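Local coordinates for beta-1,4-galactanase (Thielavia heterothallica, PDB 1HJS), which hydrolyses beta-1,4-galactosidic linkages in type I arabinogalactans as a family 53 glycoside hydrolase, at residues L293-N305 with A311-L323. Sequence-based numbering, arbitrary orientation.
Sequences LFYWEPAWIHNAN and ADNTMFSQSGQAL
Tyr295 and Asn313 meet through a short hydrogen bond, the phenol OH donating to the backbone O of Asn313 at 2.5 Å, with that oxygen lying in the plane of the ring at its edge. CG of Tyr295 stands anti to the backbone N (chi1 -165°), which carries the ring towards 311-323; its OH also accepts from the backbone N of Trp248, so the hydroxyl is used both as donor and as acceptor. Over one ring face sits Met315, its SD 3.7 Å from the centroid in a Met-aromatic contact, while its CG rests on Pro298 CB. Two nearly straight backbone bonds join the segments: Met315 N donates to Pro298 O (2.8 Å) and Asn313 N to Ala304 O. The amide of Asn313 adds a more bent bond, ND2 to Asn305 O at 3.1 Å (136° at the hydrogen), from above the carbonyl plane. Between these ties Thr314 CG2 packs against Trp300 O and Ala304 CA, while Asp312 OD1 accepts from Thr314 N, which makes an Asx turn, and also from Thr314 OG1 (2.6 Å) on its syn lone pair. Further along, Ala299 CB lies 4.0 Å from the Phe316 ring centroid as a CH-pi contact over the face, and Ile301 CG2 packs on Phe316 CB. Ser308 OG also bonds to Asn305 O, and Gln273 NE2 of helix 270-285 donates to Thr314 O. Glu297, bonded to Ser11 and paired with Arg47, has its side chain about 8 Å from that of Glu245, the probable nucleophile. Here the last strand of the (beta/alpha)8 barrel, 290-296, runs into a long loop that folds back on itself beside the active-site end, as part of a clan GH-A TIM barrel.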
# COMPACT_ATOMS: atom_id res chain seq x y z
N LEU A 293 3.54 5.18 -7.37
CA LEU A 293 3.57 5.92 -6.11
C LEU A 293 2.14 6.01 -5.60
O LEU A 293 1.23 6.37 -6.35
CB LEU A 293 4.13 7.33 -6.32
CG LEU A 293 4.23 8.22 -5.07
CD1 LEU A 293 5.21 9.35 -5.32
CD2 LEU A 293 2.86 8.78 -4.71
N PHE A 294 1.95 5.66 -4.33
CA PHE A 294 0.63 5.73 -3.72
C PHE A 294 0.68 6.52 -2.42
O PHE A 294 1.43 6.17 -1.51
CB PHE A 294 0.09 4.33 -3.42
CG PHE A 294 -0.24 3.53 -4.65
CD1 PHE A 294 0.76 2.96 -5.42
CD2 PHE A 294 -1.57 3.36 -5.03
CE1 PHE A 294 0.45 2.22 -6.56
CE2 PHE A 294 -1.90 2.62 -6.18
CZ PHE A 294 -0.88 2.05 -6.94
N TYR A 295 -0.12 7.58 -2.33
CA TYR A 295 -0.19 8.39 -1.12
C TYR A 295 -1.13 7.65 -0.17
O TYR A 295 -2.18 7.17 -0.60
CB TYR A 295 -0.76 9.77 -1.42
CG TYR A 295 -0.52 10.76 -0.29
CD1 TYR A 295 0.65 11.52 -0.24
CD2 TYR A 295 -1.43 10.89 0.75
CE1 TYR A 295 0.90 12.38 0.82
CE2 TYR A 295 -1.19 11.76 1.82
CZ TYR A 295 -0.02 12.50 1.85
OH TYR A 295 0.24 13.34 2.90
N TRP A 296 -0.78 7.55 1.11
CA TRP A 296 -1.65 6.82 2.03
C TRP A 296 -2.74 7.62 2.73
O TRP A 296 -2.45 8.55 3.49
CB TRP A 296 -0.81 6.09 3.09
CG TRP A 296 -1.59 5.03 3.82
CD1 TRP A 296 -2.09 3.88 3.29
CD2 TRP A 296 -1.99 5.05 5.20
NE1 TRP A 296 -2.77 3.17 4.25
CE2 TRP A 296 -2.73 3.87 5.43
CE3 TRP A 296 -1.80 5.95 6.26
CZ2 TRP A 296 -3.27 3.56 6.69
CZ3 TRP A 296 -2.34 5.64 7.50
CH2 TRP A 296 -3.07 4.46 7.71
N GLU A 297 -3.99 7.24 2.47
CA GLU A 297 -5.16 7.84 3.11
C GLU A 297 -5.24 9.37 3.12
O GLU A 297 -5.39 9.99 4.18
CB GLU A 297 -5.28 7.30 4.53
CG GLU A 297 -5.64 5.82 4.59
CD GLU A 297 -7.12 5.57 4.33
OE1 GLU A 297 -7.83 6.53 3.96
OE2 GLU A 297 -7.57 4.42 4.48
N PRO A 298 -5.20 10.00 1.94
CA PRO A 298 -5.26 11.46 1.87
C PRO A 298 -6.57 12.08 2.35
O PRO A 298 -6.60 13.25 2.75
CB PRO A 298 -5.03 11.73 0.38
CG PRO A 298 -5.71 10.57 -0.26
CD PRO A 298 -5.24 9.40 0.60
N ALA A 299 -7.65 11.30 2.35
CA ALA A 299 -8.96 11.81 2.75
C ALA A 299 -9.49 11.37 4.11
O ALA A 299 -10.67 11.59 4.41
CB ALA A 299 -9.99 11.47 1.66
N TRP A 300 -8.64 10.76 4.93
CA TRP A 300 -9.07 10.28 6.24
C TRP A 300 -8.97 11.42 7.25
O TRP A 300 -8.14 11.40 8.17
CB TRP A 300 -8.18 9.11 6.68
CG TRP A 300 -8.79 8.24 7.73
CD1 TRP A 300 -9.94 8.48 8.44
CD2 TRP A 300 -8.28 6.99 8.20
NE1 TRP A 300 -10.16 7.45 9.33
CE2 TRP A 300 -9.16 6.53 9.20
CE3 TRP A 300 -7.16 6.21 7.87
CZ2 TRP A 300 -8.95 5.32 9.88
CZ3 TRP A 300 -6.95 5.01 8.55
CH2 TRP A 300 -7.85 4.58 9.55
N ILE A 301 -9.84 12.42 7.09
CA ILE A 301 -9.82 13.59 7.94
C ILE A 301 -10.11 13.38 9.43
O ILE A 301 -9.73 14.22 10.25
CB ILE A 301 -10.76 14.69 7.38
CG1 ILE A 301 -12.21 14.20 7.37
CG2 ILE A 301 -10.31 15.06 5.97
CD1 ILE A 301 -13.18 15.24 6.85
N HIS A 302 -10.75 12.27 9.79
CA HIS A 302 -11.02 12.01 11.20
C HIS A 302 -9.86 11.27 11.86
O HIS A 302 -9.92 10.89 13.03
CB HIS A 302 -12.32 11.22 11.37
CG HIS A 302 -13.56 12.05 11.19
ND1 HIS A 302 -14.45 11.85 10.16
CD2 HIS A 302 -14.03 13.10 11.90
CE1 HIS A 302 -15.42 12.75 10.24
NE2 HIS A 302 -15.19 13.52 11.29
N ASN A 303 -8.79 11.08 11.10
CA ASN A 303 -7.57 10.43 11.58
C ASN A 303 -6.46 11.20 10.87
O ASN A 303 -5.57 10.61 10.25
CB ASN A 303 -7.55 8.95 11.18
CG ASN A 303 -6.29 8.23 11.64
OD1 ASN A 303 -5.80 8.45 12.75
ND2 ASN A 303 -5.77 7.34 10.79
N ALA A 304 -6.54 12.52 10.98
CA ALA A 304 -5.61 13.43 10.31
C ALA A 304 -4.13 13.14 10.42
O ALA A 304 -3.39 13.31 9.45
CB ALA A 304 -5.88 14.86 10.78
N ASN A 305 -3.67 12.71 11.60
CA ASN A 305 -2.25 12.42 11.77
C ASN A 305 -1.87 11.10 11.10
O ASN A 305 -0.69 10.79 10.95
CB ASN A 305 -1.90 12.37 13.26
CG ASN A 305 -2.64 11.28 14.01
OD1 ASN A 305 -3.87 11.26 14.03
ND2 ASN A 305 -1.89 10.37 14.62
N ALA A 311 0.62 16.13 13.29
CA ALA A 311 -0.80 16.45 13.40
C ALA A 311 -1.68 16.23 12.17
O ALA A 311 -2.79 15.73 12.30
CB ALA A 311 -0.96 17.89 13.90
N ASP A 312 -1.21 16.61 10.99
CA ASP A 312 -2.05 16.46 9.80
C ASP A 312 -1.28 16.08 8.55
O ASP A 312 -0.42 16.83 8.09
CB ASP A 312 -2.83 17.75 9.54
CG ASP A 312 -4.03 17.56 8.64
OD1 ASP A 312 -4.04 16.59 7.84
OD2 ASP A 312 -4.97 18.38 8.72
N ASN A 313 -1.60 14.92 7.99
CA ASN A 313 -0.96 14.42 6.77
C ASN A 313 -1.97 14.26 5.64
O ASN A 313 -1.63 13.75 4.58
CB ASN A 313 -0.30 13.06 7.01
CG ASN A 313 0.93 13.16 7.86
OD1 ASN A 313 1.82 13.97 7.59
ND2 ASN A 313 1.01 12.34 8.90
N THR A 314 -3.20 14.69 5.87
CA THR A 314 -4.24 14.56 4.85
C THR A 314 -4.08 15.59 3.74
O THR A 314 -3.28 16.52 3.85
CB THR A 314 -5.65 14.70 5.47
OG1 THR A 314 -5.83 16.02 5.99
CG2 THR A 314 -5.85 13.68 6.58
N MET A 315 -4.83 15.39 2.66
CA MET A 315 -4.80 16.29 1.52
C MET A 315 -6.19 16.89 1.29
O MET A 315 -6.52 17.33 0.19
CB MET A 315 -4.34 15.54 0.27
CG MET A 315 -2.93 14.95 0.40
SD MET A 315 -2.36 14.10 -1.09
CE MET A 315 -1.80 15.49 -2.08
N PHE A 316 -6.99 16.88 2.35
CA PHE A 316 -8.35 17.42 2.33
C PHE A 316 -8.56 18.27 3.58
O PHE A 316 -7.96 18.00 4.62
CB PHE A 316 -9.39 16.29 2.33
CG PHE A 316 -9.57 15.62 0.99
CD1 PHE A 316 -8.58 14.79 0.48
CD2 PHE A 316 -10.72 15.84 0.25
CE1 PHE A 316 -8.74 14.18 -0.76
CE2 PHE A 316 -10.89 15.23 -0.99
CZ PHE A 316 -9.90 14.40 -1.50
N SER A 317 -9.41 19.29 3.48
CA SER A 317 -9.68 20.15 4.63
C SER A 317 -10.52 19.35 5.62
O SER A 317 -11.02 18.28 5.30
CB SER A 317 -10.48 21.39 4.21
OG SER A 317 -11.80 21.05 3.88
N GLN A 318 -10.68 19.88 6.83
CA GLN A 318 -11.46 19.18 7.84
C GLN A 318 -12.94 19.15 7.50
O GLN A 318 -13.72 18.43 8.13
CB GLN A 318 -11.23 19.80 9.22
CG GLN A 318 -9.88 19.44 9.81
CD GLN A 318 -9.71 17.93 10.02
OE1 GLN A 318 -10.41 17.33 10.83
NE2 GLN A 318 -8.79 17.33 9.27
N SER A 319 -13.34 19.90 6.48
CA SER A 319 -14.73 19.92 6.05
C SER A 319 -14.91 18.97 4.87
O SER A 319 -16.02 18.81 4.35
CB SER A 319 -15.16 21.34 5.65
OG SER A 319 -14.46 21.79 4.51
N GLY A 320 -13.82 18.34 4.44
CA GLY A 320 -13.89 17.39 3.35
C GLY A 320 -13.58 17.91 1.96
O GLY A 320 -13.86 17.24 0.96
N GLN A 321 -13.00 19.10 1.87
CA GLN A 321 -12.67 19.68 0.57
C GLN A 321 -11.22 19.40 0.17
O GLN A 321 -10.29 19.63 0.94
CB GLN A 321 -12.92 21.18 0.58
CG GLN A 321 -12.62 21.85 -0.75
CD GLN A 321 -13.00 23.32 -0.76
OE1 GLN A 321 -13.31 23.90 0.29
NE2 GLN A 321 -12.96 23.94 -1.93
N ALA A 322 -11.04 18.90 -1.05
CA ALA A 322 -9.71 18.59 -1.54
C ALA A 322 -8.84 19.84 -1.52
O ALA A 322 -9.27 20.92 -1.92
CB ALA A 322 -9.80 18.04 -2.96
N LEU A 323 -7.61 19.69 -1.04
CA LEU A 323 -6.68 20.80 -1.00
C LEU A 323 -6.00 20.93 -2.36
O LEU A 323 -6.08 20.03 -3.19
CB LEU A 323 -5.63 20.58 0.10
CG LEU A 323 -6.19 20.44 1.52
CD1 LEU A 323 -5.05 20.25 2.50
CD2 LEU A 323 -7.00 21.69 1.87